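Local coordinates for oligopeptide ABC transporter, periplasmic oligopeptide-binding protein, putative (Thermotoga maritima MSB8, PDB 5IPW) that probably binds oligopeptides in the periplasm as the solute-binding component of an ABC-type peptide uptake system, at residues 81-94 with 178-190. Numbering follows the deposited sequence.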
ATOM      1  N   GLU A  81      -1.371  -5.568 -13.156  1.00 39.74           N
ATOM      2  CA  GLU A  81      -1.471  -6.653 -12.194  1.00 39.13           C
ATOM      3  C   GLU A  81      -2.872  -7.216 -12.066  1.00 38.47           C
ATOM      4  O   GLU A  81      -3.865  -6.497 -12.164  1.00 38.99           O
ATOM      5  CB  GLU A  81      -0.981  -6.193 -10.815  1.00 38.21           C
ATOM      6  CG  GLU A  81       0.505  -6.417 -10.596  1.00 38.40           C
ATOM      7  CD  GLU A  81       1.044  -5.624  -9.427  1.00 40.49           C
ATOM      8  OE1 GLU A  81       0.355  -5.529  -8.383  1.00 38.84           O
ATOM      9  OE2 GLU A  81       2.161  -5.085  -9.561  1.00 43.30           O
ATOM     10  N   VAL A  82      -2.931  -8.520 -11.833  1.00 39.24           N
ATOM     11  CA  VAL A  82      -4.192  -9.205 -11.572  1.00 40.55           C
ATOM     12  C   VAL A  82      -4.041 -10.097 -10.348  1.00 39.73           C
ATOM     13  O   VAL A  82      -2.965 -10.628 -10.074  1.00 38.64           O
ATOM     14  CB  VAL A  82      -4.679 -10.028 -12.791  1.00 41.07           C
ATOM     15  CG1 VAL A  82      -5.006  -9.109 -13.957  1.00 40.26           C
ATOM     16  CG2 VAL A  82      -3.655 -11.080 -13.203  1.00 41.01           C
ATOM     17  N   LYS A  83      -5.139 -10.250  -9.620  1.00 41.04           N
ATOM     18  CA  LYS A  83      -5.143 -10.946  -8.339  1.00 42.25           C
ATOM     19  C   LYS A  83      -6.224 -12.017  -8.354  1.00 40.80           C
ATOM     20  O   LYS A  83      -7.166 -11.932  -9.142  1.00 39.66           O
ATOM     21  CB  LYS A  83      -5.420  -9.941  -7.208  1.00 43.06           C
ATOM     22  CG  LYS A  83      -4.613  -8.652  -7.307  1.00 43.99           C
ATOM     23  CD  LYS A  83      -3.125  -8.903  -7.111  1.00 44.42           C
ATOM     24  CE  LYS A  83      -2.312  -7.636  -7.308  1.00 44.39           C
ATOM     25  NZ  LYS A  83      -0.850  -7.929  -7.318  1.00 44.93           N
ATOM     26  N   LEU A  84      -6.092 -13.017  -7.485  1.00 40.50           N
ATOM     27  CA  LEU A  84      -7.171 -13.976  -7.272  1.00 39.79           C
ATOM     28  C   LEU A  84      -8.352 -13.214  -6.727  1.00 38.94           C
ATOM     29  O   LEU A  84      -9.495 -13.441  -7.110  1.00 38.06           O
ATOM     30  CB  LEU A  84      -6.757 -15.060  -6.284  1.00 41.57           C
ATOM     31  CG  LEU A  84      -5.733 -16.067  -6.804  1.00 43.86           C
ATOM     32  CD1 LEU A  84      -5.328 -17.031  -5.704  1.00 44.33           C
ATOM     33  CD2 LEU A  84      -6.286 -16.838  -7.990  1.00 44.80           C
ATOM     34  N   ALA A  85      -8.059 -12.295  -5.825  1.00 39.25           N
ATOM     35  CA  ALA A  85      -9.064 -11.395  -5.316  1.00 40.71           C
ATOM     36  C   ALA A  85      -8.418 -10.042  -5.101  1.00 41.01           C
ATOM     37  O   ALA A  85      -7.336  -9.948  -4.521  1.00 41.48           O
ATOM     38  CB  ALA A  85      -9.633 -11.931  -4.015  1.00 40.87           C
ATOM     39  N   PHE A  86      -9.078  -9.001  -5.588  1.00 41.78           N
ATOM     40  CA  PHE A  86      -8.543  -7.651  -5.503  1.00 42.80           C
ATOM     41  C   PHE A  86      -8.923  -7.021  -4.187  1.00 45.66           C
ATOM     42  O   PHE A  86      -9.884  -7.444  -3.528  1.00 45.24           O
ATOM     43  CB  PHE A  86      -9.087  -6.776  -6.632  1.00 40.49           C
ATOM     44  CG  PHE A  86      -8.592  -7.166  -7.990  1.00 40.84           C
ATOM     45  CD1 PHE A  86      -7.382  -6.687  -8.465  1.00 40.85           C
ATOM     46  CD2 PHE A  86      -9.338  -7.997  -8.802  1.00 40.70           C
ATOM     47  CE1 PHE A  86      -6.923  -7.037  -9.719  1.00 39.91           C
ATOM     48  CE2 PHE A  86      -8.883  -8.349 -10.062  1.00 41.44           C
ATOM     49  CZ  PHE A  86      -7.671  -7.868 -10.519  1.00 40.68           C
ATOM     50  N   TRP A  87      -8.166  -5.995  -3.815  1.00 49.34           N
ATOM     51  CA  TRP A  87      -8.632  -5.047  -2.819  1.00 51.91           C
ATOM     52  C   TRP A  87      -9.908  -4.432  -3.369  1.00 54.24           C
ATOM     53  O   TRP A  87     -10.075  -4.311  -4.580  1.00 54.28           O
ATOM     54  CB  TRP A  87      -7.619  -3.908  -2.607  1.00 50.47           C
ATOM     55  CG  TRP A  87      -6.359  -4.246  -1.875  1.00 48.68           C
ATOM     56  CD1 TRP A  87      -5.089  -4.036  -2.313  1.00 50.02           C
ATOM     57  CD2 TRP A  87      -6.245  -4.811  -0.564  1.00 48.05           C
ATOM     58  NE1 TRP A  87      -4.182  -4.443  -1.364  1.00 49.77           N
ATOM     59  CE2 TRP A  87      -4.865  -4.928  -0.279  1.00 48.94           C
ATOM     60  CE3 TRP A  87      -7.170  -5.234   0.398  1.00 46.80           C
ATOM     61  CZ2 TRP A  87      -4.389  -5.453   0.925  1.00 47.67           C
ATOM     62  CZ3 TRP A  87      -6.697  -5.757   1.595  1.00 46.81           C
ATOM     63  CH2 TRP A  87      -5.320  -5.864   1.847  1.00 48.01           C
ATOM     64  N   ASP A  88     -10.808  -4.023  -2.493  1.00 61.27           N
ATOM     65  CA  ASP A  88     -11.783  -3.027  -2.895  1.00 67.48           C
ATOM     66  C   ASP A  88     -11.022  -1.699  -3.033  1.00 72.97           C
ATOM     67  O   ASP A  88      -9.799  -1.644  -2.845  1.00 66.47           O
ATOM     68  CB  ASP A  88     -12.909  -2.917  -1.878  1.00 69.04           C
ATOM     69  CG  ASP A  88     -12.482  -2.216  -0.614  1.00 72.05           C
ATOM     70  OD1 ASP A  88     -11.309  -2.357  -0.205  1.00 70.95           O
ATOM     71  OD2 ASP A  88     -13.332  -1.522  -0.025  1.00 79.44           O
ATOM     72  N   LYS A  89     -11.736  -0.629  -3.358  1.00 80.27           N
ATOM     73  CA  LYS A  89     -11.093   0.673  -3.551  1.00 80.45           C
ATOM     74  C   LYS A  89     -10.413   1.208  -2.272  1.00 81.89           C
ATOM     75  O   LYS A  89      -9.330   1.789  -2.355  1.00 74.78           O
ATOM     76  CB  LYS A  89     -12.115   1.684  -4.077  1.00 79.01           C
ATOM     77  CG  LYS A  89     -11.573   3.083  -4.285  1.00 75.57           C
ATOM     78  CD  LYS A  89     -12.695   4.078  -4.510  1.00 73.42           C
ATOM     79  CE  LYS A  89     -12.167   5.497  -4.455  1.00 71.31           C
ATOM     80  NZ  LYS A  89     -13.225   6.492  -4.766  1.00 74.33           N
ATOM     81  N   GLU A  90     -11.040   1.015  -1.105  1.00 82.76           N
ATOM     82  CA  GLU A  90     -10.516   1.582   0.156  1.00 85.28           C
ATOM     83  C   GLU A  90      -9.326   0.787   0.738  1.00 84.03           C
ATOM     84  O   GLU A  90      -8.354   1.381   1.225  1.00 83.63           O
ATOM     85  CB  GLU A  90     -11.645   1.775   1.196  1.00 89.05           C
ATOM     86  CG  GLU A  90     -12.015   0.561   2.049  1.00 90.28           C
ATOM     87  CD  GLU A  90     -13.111   0.858   3.066  1.00 92.34           C
ATOM     88  OE1 GLU A  90     -13.744  -0.099   3.566  1.00 94.31           O
ATOM     89  OE2 GLU A  90     -13.342   2.046   3.374  1.00 92.69           O
ATOM     90  N   GLY A  91      -9.420  -0.542   0.690  1.00 80.07           N
ATOM     91  CA  GLY A  91      -8.303  -1.427   1.027  1.00 74.27           C
ATOM     92  C   GLY A  91      -8.484  -2.315   2.246  1.00 70.35           C
ATOM     93  O   GLY A  91      -7.496  -2.723   2.854  1.00 67.90           O
ATOM     94  N   GLY A  92      -9.726  -2.635   2.600  1.00 66.21           N
ATOM     95  CA  GLY A  92      -9.993  -3.439   3.795  1.00 67.20           C
ATOM     96  C   GLY A  92     -10.554  -4.821   3.556  1.00 69.25           C
ATOM     97  O   GLY A  92     -10.467  -5.691   4.421  1.00 68.64           O
ATOM     98  N   LYS A  93     -11.116  -5.026   2.374  1.00 73.73           N
ATOM     99  CA  LYS A  93     -11.925  -6.200   2.093  1.00 72.85           C
ATOM    100  C   LYS A  93     -11.507  -6.792   0.757  1.00 66.82           C
ATOM    101  O   LYS A  93     -10.999  -6.078  -0.116  1.00 64.50           O
ATOM    102  CB  LYS A  93     -13.408  -5.811   2.063  1.00 77.63           C
ATOM    103  CG  LYS A  93     -13.686  -4.531   1.286  1.00 78.83           C
ATOM    104  CD  LYS A  93     -15.117  -4.045   1.440  1.00 85.05           C
ATOM    105  CE  LYS A  93     -16.104  -4.873   0.629  1.00 87.15           C
ATOM    106  NZ  LYS A  93     -17.318  -4.086   0.267  1.00 87.04           N
ATOM    107  N   LEU A  94     -11.725  -8.096   0.601  1.00 58.63           N
ATOM    108  CA  LEU A  94     -11.425  -8.764  -0.653  1.00 54.91           C
ATOM    109  C   LEU A  94     -12.628  -8.799  -1.565  1.00 52.63           C
ATOM    110  O   LEU A  94     -13.765  -8.881  -1.129  1.00 50.94           O
ATOM    111  CB  LEU A  94     -10.907 -10.178  -0.428  1.00 55.00           C
ATOM    112  CG  LEU A  94      -9.392 -10.288  -0.340  1.00 55.21           C
ATOM    113  CD1 LEU A  94      -8.818  -9.322   0.687  1.00 55.76           C
ATOM    114  CD2 LEU A  94      -9.031 -11.728  -0.004  1.00 54.74           C
ATOM    115  N   PHE A 178      -3.115 -14.121   5.842  1.00 69.89           N
ATOM    116  CA  PHE A 178      -2.948 -14.511   4.448  1.00 66.85           C
ATOM    117  C   PHE A 178      -3.927 -13.809   3.517  1.00 64.52           C
ATOM    118  O   PHE A 178      -3.567 -13.466   2.394  1.00 64.50           O
ATOM    119  CB  PHE A 178      -3.103 -16.020   4.292  1.00 66.58           C
ATOM    120  CG  PHE A 178      -2.976 -16.490   2.872  1.00 65.81           C
ATOM    121  CD1 PHE A 178      -1.778 -16.344   2.190  1.00 63.69           C
ATOM    122  CD2 PHE A 178      -4.059 -17.067   2.213  1.00 64.98           C
ATOM    123  CE1 PHE A 178      -1.654 -16.771   0.882  1.00 63.70           C
ATOM    124  CE2 PHE A 178      -3.941 -17.497   0.907  1.00 62.66           C
ATOM    125  CZ  PHE A 178      -2.736 -17.351   0.240  1.00 63.80           C
ATOM    126  N   LEU A 179      -5.155 -13.596   3.974  1.00 62.90           N
ATOM    127  CA  LEU A 179      -6.148 -12.902   3.159  1.00 63.45           C
ATOM    128  C   LEU A 179      -5.673 -11.525   2.715  1.00 62.11           C
ATOM    129  O   LEU A 179      -6.037 -11.072   1.637  1.00 63.57           O
ATOM    130  CB  LEU A 179      -7.476 -12.761   3.904  1.00 64.91           C
ATOM    131  CG  LEU A 179      -8.326 -14.022   4.038  1.00 67.52           C
ATOM    132  CD1 LEU A 179      -9.602 -13.673   4.788  1.00 70.14           C
ATOM    133  CD2 LEU A 179      -8.661 -14.650   2.692  1.00 66.00           C
ATOM    134  N   LEU A 180      -4.869 -10.866   3.542  1.00 58.80           N
ATOM    135  CA  LEU A 180      -4.316  -9.554   3.200  1.00 59.31           C
ATOM    136  C   LEU A 180      -3.118  -9.628   2.254  1.00 56.65           C
ATOM    137  O   LEU A 180      -2.686  -8.612   1.722  1.00 56.89           O
ATOM    138  CB  LEU A 180      -3.929  -8.789   4.467  1.00 60.57           C
ATOM    139  CG  LEU A 180      -5.083  -8.097   5.195  1.00 62.89           C
ATOM    140  CD1 LEU A 180      -6.266  -9.016   5.475  1.00 63.03           C
ATOM    141  CD2 LEU A 180      -4.544  -7.509   6.485  1.00 63.84           C
ATOM    142  N   LYS A 181      -2.583 -10.825   2.055  1.00 56.11           N
ATOM    143  CA  LYS A 181      -1.468 -11.031   1.142  1.00 56.50           C
ATOM    144  C   LYS A 181      -1.962 -11.169  -0.287  1.00 52.64           C
ATOM    145  O   LYS A 181      -1.302 -10.721  -1.221  1.00 53.19           O
ATOM    146  CB  LYS A 181      -0.700 -12.294   1.526  1.00 59.85           C
ATOM    147  CG  LYS A 181      -0.140 -12.280   2.937  1.00 63.28           C
ATOM    148  CD  LYS A 181       1.286 -11.758   2.972  1.00 66.61           C
ATOM    149  CE  LYS A 181       1.733 -11.462   4.392  1.00 69.19           C
ATOM    150  NZ  LYS A 181       1.083 -10.231   4.922  1.00 72.22           N
ATOM    151  N   VAL A 182      -3.133 -11.775  -0.445  1.00 48.56           N
ATOM    152  CA  VAL A 182      -3.650 -12.141  -1.766  1.00 47.41           C
ATOM    153  C   VAL A 182      -3.891 -10.960  -2.717  1.00 44.92           C
ATOM    154  O   VAL A 182      -3.556 -11.060  -3.895  1.00 45.05           O
ATOM    155  CB  VAL A 182      -4.928 -12.997  -1.637  1.00 48.59           C
ATOM    156  CG1 VAL A 182      -5.551 -13.265  -2.997  1.00 49.67           C
ATOM    157  CG2 VAL A 182      -4.598 -14.317  -0.959  1.00 50.35           C
ATOM    158  N   PRO A 183      -4.473  -9.852  -2.224  1.00 43.50           N
ATOM    159  CA  PRO A 183      -4.654  -8.665  -3.065  1.00 45.19           C
ATOM    160  C   PRO A 183      -3.355  -7.941  -3.391  1.00 46.29           C
ATOM    161  O   PRO A 183      -3.334  -7.128  -4.313  1.00 45.69           O
ATOM    162  CB  PRO A 183      -5.524  -7.737  -2.211  1.00 44.78           C
ATOM    163  CG  PRO A 183      -5.951  -8.534  -1.041  1.00 45.06           C
ATOM    164  CD  PRO A 183      -4.946  -9.613  -0.858  1.00 43.94           C
ATOM    165  N   TYR A 184      -2.303  -8.207  -2.618  1.00 46.22           N
ATOM    166  CA  TYR A 184      -1.012  -7.569  -2.818  1.00 46.98           C
ATOM    167  C   TYR A 184      -0.144  -8.364  -3.792  1.00 47.90           C
ATOM    168  O   TYR A 184       0.468  -7.789  -4.695  1.00 51.01           O
ATOM    169  CB  TYR A 184      -0.270  -7.400  -1.479  1.00 46.45           C
ATOM    170  CG  TYR A 184       1.060  -6.693  -1.640  1.00 47.25           C
ATOM    171  CD1 TYR A 184       1.122  -5.310  -1.702  1.00 48.25           C
ATOM    172  CD2 TYR A 184       2.252  -7.408  -1.771  1.00 48.14           C
ATOM    173  CE1 TYR A 184       2.330  -4.648  -1.875  1.00 48.23           C
ATOM    174  CE2 TYR A 184       3.467  -6.756  -1.948  1.00 48.43           C
ATOM    175  CZ  TYR A 184       3.500  -5.369  -2.001  1.00 48.52           C
ATOM    176  OH  TYR A 184       4.689  -4.689  -2.182  1.00 46.28           O
ATOM    177  N   GLY A 185      -0.091  -9.680  -3.599  1.00 47.68           N
ATOM    178  CA  GLY A 185       0.892 -10.533  -4.267  1.00 46.51           C
ATOM    179  C   GLY A 185       0.429 -11.198  -5.545  1.00 48.24           C
ATOM    180  O   GLY A 185      -0.675 -10.943  -6.039  1.00 46.78           O
ATOM    181  N   GLY A 186       1.285 -12.079  -6.064  1.00 51.81           N
ATOM    182  CA  GLY A 186       1.109 -12.684  -7.392  1.00 54.06           C
ATOM    183  C   GLY A 186       0.584 -14.113  -7.376  1.00 53.50           C
ATOM    184  O   GLY A 186       1.090 -14.982  -8.113  1.00 50.56           O
ATOM    185  N   PHE A 187      -0.463 -14.339  -6.580  1.00 48.18           N
ATOM    186  CA  PHE A 187      -0.987 -15.684  -6.353  1.00 47.35           C
ATOM    187  C   PHE A 187      -1.744 -16.275  -7.542  1.00 46.80           C
ATOM    188  O   PHE A 187      -2.181 -17.429  -7.490  1.00 47.24           O
ATOM    189  CB  PHE A 187      -1.830 -15.711  -5.072  1.00 46.76           C
ATOM    190  CG  PHE A 187      -1.023 -15.411  -3.848  1.00 47.44           C
ATOM    191  CD1 PHE A 187      -0.289 -16.412  -3.228  1.00 49.05           C
ATOM    192  CD2 PHE A 187      -0.931 -14.121  -3.357  1.00 48.63           C
ATOM    193  CE1 PHE A 187       0.498 -16.136  -2.121  1.00 49.24           C
ATOM    194  CE2 PHE A 187      -0.151 -13.837  -2.247  1.00 48.91           C
ATOM    195  CZ  PHE A 187       0.566 -14.845  -1.627  1.00 47.96           C
ATOM    196  N   THR A 188      -1.864 -15.506  -8.622  1.00 43.35           N
ATOM    197  CA  THR A 188      -2.464 -16.006  -9.847  1.00 42.75           C
ATOM    198  C   THR A 188      -1.555 -16.993 -10.563  1.00 41.78           C
ATOM    199  O   THR A 188      -2.000 -17.720 -11.444  1.00 41.11           O
ATOM    200  CB  THR A 188      -2.816 -14.857 -10.800  1.00 42.12           C
ATOM    201  OG1 THR A 188      -1.655 -14.059 -11.032  1.00 41.84           O
ATOM    202  CG2 THR A 188      -3.919 -13.992 -10.188  1.00 42.95           C
ATOM    203  N   GLY A 189      -0.278 -17.006 -10.199  1.00 43.39           N
ATOM    204  CA  GLY A 189       0.652 -18.028 -10.682  1.00 41.94           C
ATOM    205  C   GLY A 189       1.380 -17.619 -11.946  1.00 40.31           C
ATOM    206  O   GLY A 189       1.516 -16.435 -12.233  1.00 38.50           O
ATOM    207  N   ALA A 190       1.850 -18.611 -12.699  1.00 38.95           N
ATOM    208  CA  ALA A 190       2.621 -18.368 -13.912  1.00 39.35           C
ATOM    209  C   ALA A 190       2.382 -19.499 -14.914  1.00 39.21           C
ATOM    210  O   ALA A 190       1.971 -20.591 -14.531  1.00 38.74           O
ATOM    211  CB  ALA A 190       4.099 -18.256 -13.569  1.00 40.34           C
TER
HETATM  212  O   HOH W   1      -2.799 -12.885  -6.352  1.00 44.45           O
HETATM  213  O   HOH W   2      -5.757  -5.853  -5.313  1.00 35.19           O
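Lys83 turns its CG away from its own carbonyl carbon (chi1 -46°), bends at chi2 (-66°) and then runs extended over Pro183 O, so that its ammonium reaches the chain at Tyr184 and Gly185. There NZ donates to Tyr184 O at 2.9 Å and to Gly185 O at 3.3 Å, standing above both carbonyl planes, and forms a salt bridge with Glu81 OE1 (2.9 Å), which also pairs with Arg619. A long, flexible amine suits this place because it can serve three acceptors; a methionine here would probably leave both carbonyls without this donor and take one cationic partner from Glu81. Strand 85-87 is an edge strand of a five-stranded antiparallel sheet in this family 5 solute-binding protein, and the loop between strand 166-171 and helix 192-195 packs against it. Pro183, rigid and apolar, lays CB over the five-membered ring of Trp87 in a CH-pi contact, 3.4 Å from the centroid, while Trp87 NE1 hydrogen-bonds to Val617 O. On the proline's CG sits Leu94 CD1, also 3.4 Å away. Water 2 joins Trp87 N to Pro183 O. Leu84, branched and apolar, suits its buried place by packing CD1 on Phe187 CB (3.8 Å), and Thr188 turns its methyl CG2 to Val82 O.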